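Long-range contacts in niemann-Pick type C2 protein (Camponotus japonicus, PDB 3WEB), which binds oleic acid inside an immunoglobulin-like beta-sandwich and probably carries such lipids as semiochemicals in the chemical communication of worker ants: residues 33-38 against 96-101; 37-42 against 90-95; 109-114 against 124-129. All coordinates share one frame; numbering follows the deposited sequence.

Interaction 1 of 3, residues 33-38 against 96-101; sequences ESEIHV and TFFVEK. With OLA (oleic acid), chain B.
Phe97 packs one face of its ring against CB of Ile36 in an antiparallel pairing of strands 34-44 and 91-99 that forms part of the wall round the oleic acid. The ring can be followed outward. CB leaves the strand on the face that carries Ile36 and Val99. CG then stands between the backbone N and the carbonyl carbon (chi1 58°), and from there the rim atoms of the ring meet both Ile36 and the lipid. Phe97 CD2 meets OLA C4 at 3.5 Å. CE2 touches both OLA C4 and CG2 of Val38. CE1 lies near OLA C14, and Phe97 CZ lies 3.8 Å from OLA C12. CZ also meets CB of Ile36, which sits over one face of the ring, toward its rim. This is a CH-pi contact, with Ile36 CB 4.0 Å from the centroid of the Phe97 ring. CG1 of Ile36 meets both Phe97 CE1 and, at 3.7 Å, CG2 of Val99.

The backbones of Ile36 and Phe97 are joined by Ile36 N to Phe97 O (2.8 Å) and by Phe97 N to Ile36 O. On the other face His37 and Thr96 lie side by side, pointing the same way. Thr96 OG1 meets the edge of the imidazole in its plane, 2.8 Å from His37 ND1, in a hydrogen bond that either group could donate. CG of Glu35 lies at the edge of the Phe98 ring, in its plane.

Strand 34-44 is the middle strand of a three-stranded antiparallel sheet. Strand 91-99 flanks it here, and strand 11-18 runs along its other side. Ile36 also touches Ser19 and Ser20, just beyond strand 11-18.

Interaction 2 of 3, residues 37-42 against 90-95; sequences HVSMKF and EIEYKV. With OLA (oleic acid), chain B.
Val38 pairs with Val95, its N bonded to Val95 O at 2.8 Å and its O taking Val95 N. Val38 CB packs on Val95 CG1, and Val95 CG2 lies 3.7 Å from OLA C2 of the oleic acid. Ser39 turns to the other face. Its OG, anti to the backbone N (chi1 171°), gives a short hydrogen bond to Glu92 OE2 at 2.6 Å. The hydroxyl comes from the anti side of the carboxylate, 34° out of its plane. An alanine in place of Glu92 removes this acceptor and would probably leave the buried Ser39 hydroxyl free to turn. Met40 pairs with Tyr93 through two backbone bonds, and its side chain packs on Trp112 and Phe114 of strand 107-116. Lys41 brings CB to 3.7 Å from Glu90 OE2, whose hydrogen bond goes to Ser14. Phe42 closes the segment. Ile91 CG1 lies over one face of the Phe42 ring in a CH-pi contact, 4.0 Å from the centroid, and Ile91 CD1 meets Phe42 CZ at 3.6 Å. The alternation is that of a beta-sandwich sheet: Val38, Met40, Phe42, Ile91, Tyr93 and Val95 share the inner face, with Val38 and Val95 at the lipid, while Ser39, Lys41 and Glu92 lie on the opposite face.

Interaction 3 of 3, residues 109-114 against 124-129; sequences EIMWEF and CVKFPA. With OLA (oleic acid), chain B.
Ile110 and Phe127 lie side by side and point the same way, toward the interior of the protein. CB of Ile110 sits over one face of the Phe127 ring, toward its rim, 4.2 Å from the centroid in a CH-pi contact. CD1 of Ile110 extends to CB of Ala129 at 3.5 Å. The ring edge is turned to the lipid, with OLA C11 in the plane of the ring, 3.7 Å from Phe127 CZ.

Trp112 presents a face instead. CG is anti to the backbone N (chi1 175°), and the indole beyond it lays a face against the lipid. OLA C8 lies over that face, toward the rim, 3.8 Å from Trp112 CD2. Val125 CG2 makes a looser contact with Trp112 CE3.

Met111 and Lys126 run side by side on the other face of the sheet. The extended Lys126 chain brings CE to 3.3 Å from Glu109 OE2, and its NZ makes a long salt bridge to the same oxygen. Glu113 OE2 comes to 3.4 Å from Cys124 SG. That sulfur is joined to Cys6 in a disulfide, and the Glu113 carboxylate forms salt bridges with Lys121 and Arg115.

Backbone bonds link Ile110 with Phe127 and Trp112 with Val125, two in each pair. This is a beta hairpin of strands 107-116 and 121-131. Its inner side lines the oleic acid pocket between the sheets of the ML-domain sandwich.

How the interactions relate
Interactions 1 and 2 are successive lengths of one ladder, strand 34-44 against strand 91-99, and share His37 and Val38. Their centres lie about 16 Å apart. Interaction 3 belongs to the other sheet, about 17 Å from interaction 1 and 14 Å from interaction 2, centre to centre. It follows both along the chain, and its strand 107-116 is the next after strand 91-99. The sheets meet where Tyr93 packs on Trp112 and Phe114, and where Met40 and Phe42 pack on Phe114. Val38 also touches Trp112. All three contacts reach the oleic acid. Together they provide walls of its pocket from both sheets of the sandwich, consistent with a lipid carrier.

Interaction 1 of 3, residues 33-38 against 96-101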
# COMPACT_ATOMS: atom_id res chain seq x y z
N GLU A 33 6.82 11.23 13.94
CA GLU A 33 5.99 11.84 14.99
C GLU A 33 4.71 12.47 14.44
O GLU A 33 4.27 13.52 14.90
CB GLU A 33 6.79 12.84 15.83
CG GLU A 33 8.01 12.23 16.50
CD GLU A 33 8.45 13.00 17.73
OE1 GLU A 33 8.83 14.18 17.60
OE2 GLU A 33 8.43 12.40 18.82
N SER A 34 4.13 11.81 13.44
CA SER A 34 2.88 12.25 12.84
C SER A 34 2.05 11.06 12.38
O SER A 34 2.59 9.98 12.10
CB SER A 34 3.14 13.19 11.66
OG SER A 34 3.53 12.48 10.50
N GLU A 35 0.74 11.27 12.31
CA GLU A 35 -0.18 10.31 11.70
C GLU A 35 -0.11 10.44 10.19
O GLU A 35 -0.15 11.55 9.65
CB GLU A 35 -1.62 10.55 12.16
CG GLU A 35 -1.94 10.01 13.55
CD GLU A 35 -3.43 10.00 13.84
OE1 GLU A 35 -4.18 10.80 13.24
OE2 GLU A 35 -3.85 9.18 14.69
N ILE A 36 0.02 9.30 9.51
CA ILE A 36 0.02 9.26 8.06
C ILE A 36 -1.28 8.59 7.63
O ILE A 36 -1.62 7.51 8.12
CB ILE A 36 1.23 8.46 7.50
CG1 ILE A 36 2.55 8.93 8.13
CG2 ILE A 36 1.28 8.53 5.97
CD1 ILE A 36 2.91 10.38 7.88
N HIS A 37 -2.00 9.26 6.73
CA HIS A 37 -3.22 8.69 6.17
C HIS A 37 -2.98 8.26 4.73
O HIS A 37 -2.53 9.05 3.90
CB HIS A 37 -4.36 9.70 6.24
CG HIS A 37 -4.45 10.39 7.56
ND1 HIS A 37 -4.83 9.75 8.72
CD2 HIS A 37 -4.20 11.68 7.92
CE1 HIS A 37 -4.82 10.60 9.73
NE2 HIS A 37 -4.43 11.78 9.27
N VAL A 38 -3.27 7.00 4.44
CA VAL A 38 -3.01 6.43 3.12
C VAL A 38 -4.33 5.96 2.53
O VAL A 38 -5.12 5.33 3.24
CB VAL A 38 -2.03 5.24 3.17
CG1 VAL A 38 -1.81 4.65 1.78
CG2 VAL A 38 -0.70 5.67 3.78
N THR A 96 -4.56 4.52 8.63
CA THR A 96 -3.81 5.53 9.37
C THR A 96 -2.78 4.80 10.22
O THR A 96 -3.11 3.82 10.90
CB THR A 96 -4.73 6.38 10.26
OG1 THR A 96 -5.63 7.13 9.44
CG2 THR A 96 -3.92 7.36 11.12
N PHE A 97 -1.53 5.24 10.15
CA PHE A 97 -0.51 4.74 11.06
C PHE A 97 0.33 5.89 11.58
O PHE A 97 0.46 6.93 10.92
CB PHE A 97 0.36 3.67 10.40
CG PHE A 97 1.07 4.12 9.15
CD1 PHE A 97 2.35 4.67 9.22
CD2 PHE A 97 0.46 3.97 7.91
CE1 PHE A 97 3.00 5.08 8.06
CE2 PHE A 97 1.12 4.38 6.75
CZ PHE A 97 2.39 4.93 6.83
N PHE A 98 0.89 5.70 12.76
CA PHE A 98 1.73 6.71 13.37
C PHE A 98 3.19 6.31 13.19
O PHE A 98 3.57 5.18 13.48
CB PHE A 98 1.39 6.85 14.86
CG PHE A 98 2.05 8.03 15.53
CD1 PHE A 98 1.51 9.31 15.40
CD2 PHE A 98 3.20 7.86 16.29
CE1 PHE A 98 2.12 10.39 16.01
CE2 PHE A 98 3.81 8.94 16.91
CZ PHE A 98 3.26 10.21 16.77
N VAL A 99 3.98 7.25 12.68
CA VAL A 99 5.42 7.03 12.54
C VAL A 99 6.13 7.55 13.79
O VAL A 99 6.10 8.75 14.07
CB VAL A 99 5.97 7.72 11.27
CG1 VAL A 99 7.45 7.41 11.10
CG2 VAL A 99 5.20 7.27 10.04
N GLU A 100 6.75 6.63 14.53
CA GLU A 100 7.46 6.94 15.78
C GLU A 100 8.71 7.78 15.55
O GLU A 100 9.25 7.82 14.45
CB GLU A 100 7.84 5.65 16.50
CG GLU A 100 6.69 4.93 17.19
CD GLU A 100 7.16 3.74 18.01
OE1 GLU A 100 8.12 3.89 18.80
OE2 GLU A 100 6.56 2.65 17.87
N LYS A 101 9.17 8.44 16.62
CA LYS A 101 10.45 9.16 16.59
C LYS A 101 11.61 8.18 16.41
O LYS A 101 12.62 8.51 15.78
CB LYS A 101 10.64 9.98 17.87
CG LYS A 101 11.68 11.09 17.75
CD LYS A 101 11.69 12.00 18.97
CE LYS A 101 12.54 13.23 18.72
NZ LYS A 101 12.30 14.31 19.72
C1 OLA B . -0.35 -1.76 9.12
O1 OLA B . -1.05 -2.71 8.70
O2 OLA B . 0.60 -1.93 9.92
C2 OLA B . -0.65 -0.36 8.65
C3 OLA B . 0.50 0.20 7.83
C4 OLA B . 0.01 0.81 6.52
C5 OLA B . 0.50 0.02 5.32
C6 OLA B . 0.53 0.88 4.06
C7 OLA B . 1.97 1.10 3.61
C8 OLA B . 2.08 1.87 2.29
C9 OLA B . 1.93 3.36 2.52
C10 OLA B . 2.94 4.17 2.86
C11 OLA B . 4.37 3.69 3.05
C12 OLA B . 5.03 4.49 4.17
C13 OLA B . 5.84 3.58 5.08
C14 OLA B . 6.23 4.32 6.35
C15 OLA B . 7.48 3.71 6.99
C16 OLA B . 7.13 2.99 8.28
C17 OLA B . 7.64 3.76 9.49
C18 OLA B . 8.04 2.82 10.61

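Interaction 2 of 3, residues 37-42 against 90-95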
# COMPACT_ATOMS: atom_id res chain seq x y z
N HIS A 37 -2.00 9.26 6.73
CA HIS A 37 -3.22 8.69 6.17
C HIS A 37 -2.98 8.26 4.73
O HIS A 37 -2.53 9.05 3.90
CB HIS A 37 -4.36 9.70 6.24
CG HIS A 37 -4.45 10.39 7.56
ND1 HIS A 37 -4.83 9.75 8.72
CD2 HIS A 37 -4.20 11.68 7.92
CE1 HIS A 37 -4.82 10.60 9.73
NE2 HIS A 37 -4.43 11.78 9.27
N VAL A 38 -3.27 7.00 4.44
CA VAL A 38 -3.01 6.43 3.12
C VAL A 38 -4.33 5.96 2.53
O VAL A 38 -5.12 5.33 3.24
CB VAL A 38 -2.03 5.24 3.17
CG1 VAL A 38 -1.81 4.65 1.78
CG2 VAL A 38 -0.70 5.67 3.78
N SER A 39 -4.57 6.29 1.27
CA SER A 39 -5.74 5.81 0.54
C SER A 39 -5.31 5.15 -0.77
O SER A 39 -4.38 5.63 -1.43
CB SER A 39 -6.69 6.98 0.21
OG SER A 39 -7.72 6.57 -0.68
N MET A 40 -5.97 4.05 -1.13
CA MET A 40 -5.78 3.46 -2.46
C MET A 40 -7.12 3.13 -3.09
O MET A 40 -7.93 2.44 -2.48
CB MET A 40 -4.93 2.18 -2.39
CG MET A 40 -4.96 1.37 -3.68
SD MET A 40 -3.76 0.02 -3.78
CE MET A 40 -4.45 -1.12 -2.59
N LYS A 41 -7.35 3.64 -4.31
CA LYS A 41 -8.50 3.24 -5.12
C LYS A 41 -8.07 2.12 -6.05
O LYS A 41 -7.12 2.29 -6.83
CB LYS A 41 -9.05 4.41 -5.93
CG LYS A 41 -9.48 5.59 -5.08
CD LYS A 41 -9.89 6.75 -5.97
CE LYS A 41 -10.05 8.03 -5.17
NZ LYS A 41 -10.50 9.14 -6.05
N PHE A 42 -8.76 0.99 -5.96
CA PHE A 42 -8.37 -0.18 -6.73
C PHE A 42 -9.57 -1.01 -7.19
O PHE A 42 -10.66 -0.91 -6.64
CB PHE A 42 -7.34 -1.03 -5.96
CG PHE A 42 -7.91 -1.79 -4.79
CD1 PHE A 42 -8.24 -1.13 -3.60
CD2 PHE A 42 -8.10 -3.17 -4.87
CE1 PHE A 42 -8.75 -1.83 -2.51
CE2 PHE A 42 -8.60 -3.87 -3.78
CZ PHE A 42 -8.94 -3.21 -2.61
N GLU A 90 -14.63 -0.65 -8.54
CA GLU A 90 -13.60 0.11 -7.85
C GLU A 90 -14.01 0.40 -6.42
O GLU A 90 -15.15 0.80 -6.16
CB GLU A 90 -13.28 1.42 -8.57
CG GLU A 90 -12.02 2.08 -8.01
CD GLU A 90 -11.56 3.27 -8.83
OE1 GLU A 90 -12.39 4.16 -9.10
OE2 GLU A 90 -10.37 3.31 -9.19
N ILE A 91 -13.08 0.18 -5.50
CA ILE A 91 -13.28 0.42 -4.08
C ILE A 91 -12.06 1.15 -3.52
O ILE A 91 -11.05 1.30 -4.21
CB ILE A 91 -13.52 -0.89 -3.30
CG1 ILE A 91 -12.42 -1.91 -3.64
CG2 ILE A 91 -14.90 -1.45 -3.64
CD1 ILE A 91 -12.49 -3.20 -2.85
N GLU A 92 -12.17 1.62 -2.28
CA GLU A 92 -11.12 2.40 -1.66
C GLU A 92 -10.71 1.83 -0.31
O GLU A 92 -11.55 1.62 0.57
CB GLU A 92 -11.55 3.86 -1.51
CG GLU A 92 -10.51 4.71 -0.81
CD GLU A 92 -10.99 6.12 -0.61
OE1 GLU A 92 -12.08 6.31 -0.05
OE2 GLU A 92 -10.27 7.04 -1.05
N TYR A 93 -9.42 1.58 -0.18
CA TYR A 93 -8.79 1.22 1.08
C TYR A 93 -8.27 2.46 1.80
O TYR A 93 -7.73 3.37 1.17
CB TYR A 93 -7.64 0.28 0.81
CG TYR A 93 -6.75 -0.01 2.00
CD1 TYR A 93 -7.17 -0.87 3.01
CD2 TYR A 93 -5.48 0.57 2.10
CE1 TYR A 93 -6.35 -1.16 4.09
CE2 TYR A 93 -4.66 0.28 3.18
CZ TYR A 93 -5.10 -0.57 4.17
OH TYR A 93 -4.27 -0.87 5.23
N LYS A 94 -8.47 2.48 3.12
CA LYS A 94 -7.97 3.54 4.00
C LYS A 94 -7.20 2.98 5.19
O LYS A 94 -7.60 1.98 5.80
CB LYS A 94 -9.12 4.43 4.48
CG LYS A 94 -9.78 5.23 3.37
CD LYS A 94 -10.75 6.29 3.89
CE LYS A 94 -12.21 5.92 3.62
NZ LYS A 94 -12.70 4.74 4.40
N VAL A 95 -6.09 3.63 5.54
CA VAL A 95 -5.32 3.26 6.72
C VAL A 95 -4.60 4.48 7.31
O VAL A 95 -4.12 5.35 6.57
CB VAL A 95 -4.35 2.07 6.45
CG1 VAL A 95 -3.23 2.44 5.48
CG2 VAL A 95 -3.77 1.50 7.74
C1 OLA B . -0.35 -1.76 9.12
O1 OLA B . -1.05 -2.71 8.70
O2 OLA B . 0.60 -1.93 9.92
C2 OLA B . -0.65 -0.36 8.65
C3 OLA B . 0.50 0.20 7.83
C4 OLA B . 0.01 0.81 6.52
C5 OLA B . 0.50 0.02 5.32
C6 OLA B . 0.53 0.88 4.06
C7 OLA B . 1.97 1.10 3.61
C8 OLA B . 2.08 1.87 2.29
C9 OLA B . 1.93 3.36 2.52
C10 OLA B . 2.94 4.17 2.86
C11 OLA B . 4.37 3.69 3.05
C12 OLA B . 5.03 4.49 4.17
C13 OLA B . 5.84 3.58 5.08
C14 OLA B . 6.23 4.32 6.35
C15 OLA B . 7.48 3.71 6.99
C16 OLA B . 7.13 2.99 8.28
C17 OLA B . 7.64 3.76 9.49
C18 OLA B . 8.04 2.82 10.61

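Interaction 3 of 3, residues 109-114 against 124-129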
# COMPACT_ATOMS: atom_id res chain seq x y z
N GLU A 109 12.90 2.83 -1.65
CA GLU A 109 11.73 2.48 -2.44
C GLU A 109 10.85 1.56 -1.62
O GLU A 109 11.34 0.64 -0.94
CB GLU A 109 12.11 1.77 -3.74
CG GLU A 109 12.63 2.67 -4.84
CD GLU A 109 12.85 1.91 -6.13
OE1 GLU A 109 13.65 0.95 -6.13
OE2 GLU A 109 12.21 2.26 -7.15
N ILE A 110 9.55 1.81 -1.68
CA ILE A 110 8.58 1.01 -0.97
C ILE A 110 7.76 0.25 -2.01
O ILE A 110 7.40 0.81 -3.04
CB ILE A 110 7.69 1.90 -0.07
CG1 ILE A 110 8.51 2.39 1.12
CG2 ILE A 110 6.45 1.14 0.40
CD1 ILE A 110 7.88 3.54 1.87
N MET A 111 7.51 -1.03 -1.74
CA MET A 111 6.62 -1.84 -2.56
C MET A 111 5.50 -2.36 -1.69
O MET A 111 5.75 -2.90 -0.61
CB MET A 111 7.36 -3.00 -3.21
CG MET A 111 8.38 -2.59 -4.27
SD MET A 111 9.33 -4.01 -4.87
CE MET A 111 8.00 -5.13 -5.31
N TRP A 112 4.28 -2.19 -2.15
CA TRP A 112 3.11 -2.49 -1.34
C TRP A 112 2.11 -3.24 -2.19
O TRP A 112 1.70 -2.76 -3.26
CB TRP A 112 2.53 -1.17 -0.82
CG TRP A 112 1.25 -1.26 -0.05
CD1 TRP A 112 0.93 -2.17 0.93
CD2 TRP A 112 0.14 -0.37 -0.15
NE1 TRP A 112 -0.33 -1.92 1.41
CE2 TRP A 112 -0.84 -0.81 0.77
CE3 TRP A 112 -0.14 0.76 -0.94
CZ2 TRP A 112 -2.08 -0.17 0.93
CZ3 TRP A 112 -1.37 1.40 -0.78
CH2 TRP A 112 -2.33 0.93 0.15
N GLU A 113 1.72 -4.43 -1.72
CA GLU A 113 0.86 -5.32 -2.48
C GLU A 113 -0.39 -5.73 -1.72
O GLU A 113 -0.37 -5.89 -0.50
CB GLU A 113 1.60 -6.61 -2.87
CG GLU A 113 2.98 -6.41 -3.49
CD GLU A 113 3.65 -7.72 -3.87
OE1 GLU A 113 3.24 -8.78 -3.34
OE2 GLU A 113 4.58 -7.69 -4.70
N PHE A 114 -1.49 -5.90 -2.45
CA PHE A 114 -2.66 -6.61 -1.94
C PHE A 114 -2.75 -7.91 -2.72
O PHE A 114 -2.74 -7.91 -3.95
CB PHE A 114 -3.95 -5.82 -2.20
CG PHE A 114 -4.28 -4.78 -1.17
CD1 PHE A 114 -3.38 -4.41 -0.17
CD2 PHE A 114 -5.52 -4.14 -1.20
CE1 PHE A 114 -3.70 -3.44 0.77
CE2 PHE A 114 -5.85 -3.17 -0.26
CZ PHE A 114 -4.94 -2.81 0.73
N CYS A 124 0.03 -4.01 -6.97
CA CYS A 124 1.42 -3.84 -6.57
C CYS A 124 1.81 -2.41 -6.87
O CYS A 124 1.83 -2.00 -8.04
CB CYS A 124 2.33 -4.80 -7.35
SG CYS A 124 4.01 -4.94 -6.70
N VAL A 125 2.11 -1.66 -5.81
CA VAL A 125 2.45 -0.24 -5.89
C VAL A 125 3.90 -0.08 -5.48
O VAL A 125 4.32 -0.65 -4.48
CB VAL A 125 1.57 0.59 -4.93
CG1 VAL A 125 1.93 2.07 -5.01
CG2 VAL A 125 0.08 0.38 -5.23
N LYS A 126 4.66 0.69 -6.26
CA LYS A 126 6.06 0.96 -5.96
C LYS A 126 6.32 2.46 -6.02
O LYS A 126 5.96 3.12 -7.00
CB LYS A 126 6.96 0.22 -6.95
CG LYS A 126 8.44 0.38 -6.71
CD LYS A 126 9.20 -0.24 -7.87
CE LYS A 126 10.63 -0.60 -7.50
NZ LYS A 126 11.34 -1.04 -8.73
N PHE A 127 6.92 3.01 -4.98
CA PHE A 127 7.22 4.44 -4.98
C PHE A 127 8.44 4.76 -4.11
O PHE A 127 8.76 4.01 -3.18
CB PHE A 127 5.99 5.25 -4.53
CG PHE A 127 5.58 5.00 -3.11
CD1 PHE A 127 4.79 3.90 -2.79
CD2 PHE A 127 5.95 5.88 -2.11
CE1 PHE A 127 4.39 3.69 -1.47
CE2 PHE A 127 5.58 5.67 -0.80
CZ PHE A 127 4.79 4.57 -0.48
N PRO A 128 9.13 5.87 -4.43
CA PRO A 128 10.25 6.29 -3.58
C PRO A 128 9.76 7.10 -2.38
O PRO A 128 8.90 7.99 -2.52
CB PRO A 128 11.09 7.16 -4.51
CG PRO A 128 10.09 7.76 -5.46
CD PRO A 128 8.96 6.77 -5.59
N ALA A 129 10.30 6.80 -1.20
CA ALA A 129 9.94 7.57 -0.00
C ALA A 129 11.16 8.11 0.74
O ALA A 129 12.27 7.58 0.62
CB ALA A 129 9.08 6.74 0.94
C1 OLA B . -0.35 -1.76 9.12
O1 OLA B . -1.05 -2.71 8.70
O2 OLA B . 0.60 -1.93 9.92
C2 OLA B . -0.65 -0.36 8.65
C3 OLA B . 0.50 0.20 7.83
C4 OLA B . 0.01 0.81 6.52
C5 OLA B . 0.50 0.02 5.32
C6 OLA B . 0.53 0.88 4.06
C7 OLA B . 1.97 1.10 3.61
C8 OLA B . 2.08 1.87 2.29
C9 OLA B . 1.93 3.36 2.52
C10 OLA B . 2.94 4.17 2.86
C11 OLA B . 4.37 3.69 3.05
C12 OLA B . 5.03 4.49 4.17
C13 OLA B . 5.84 3.58 5.08
C14 OLA B . 6.23 4.32 6.35
C15 OLA B . 7.48 3.71 6.99
C16 OLA B . 7.13 2.99 8.28
C17 OLA B . 7.64 3.76 9.49
C18 OLA B . 8.04 2.82 10.61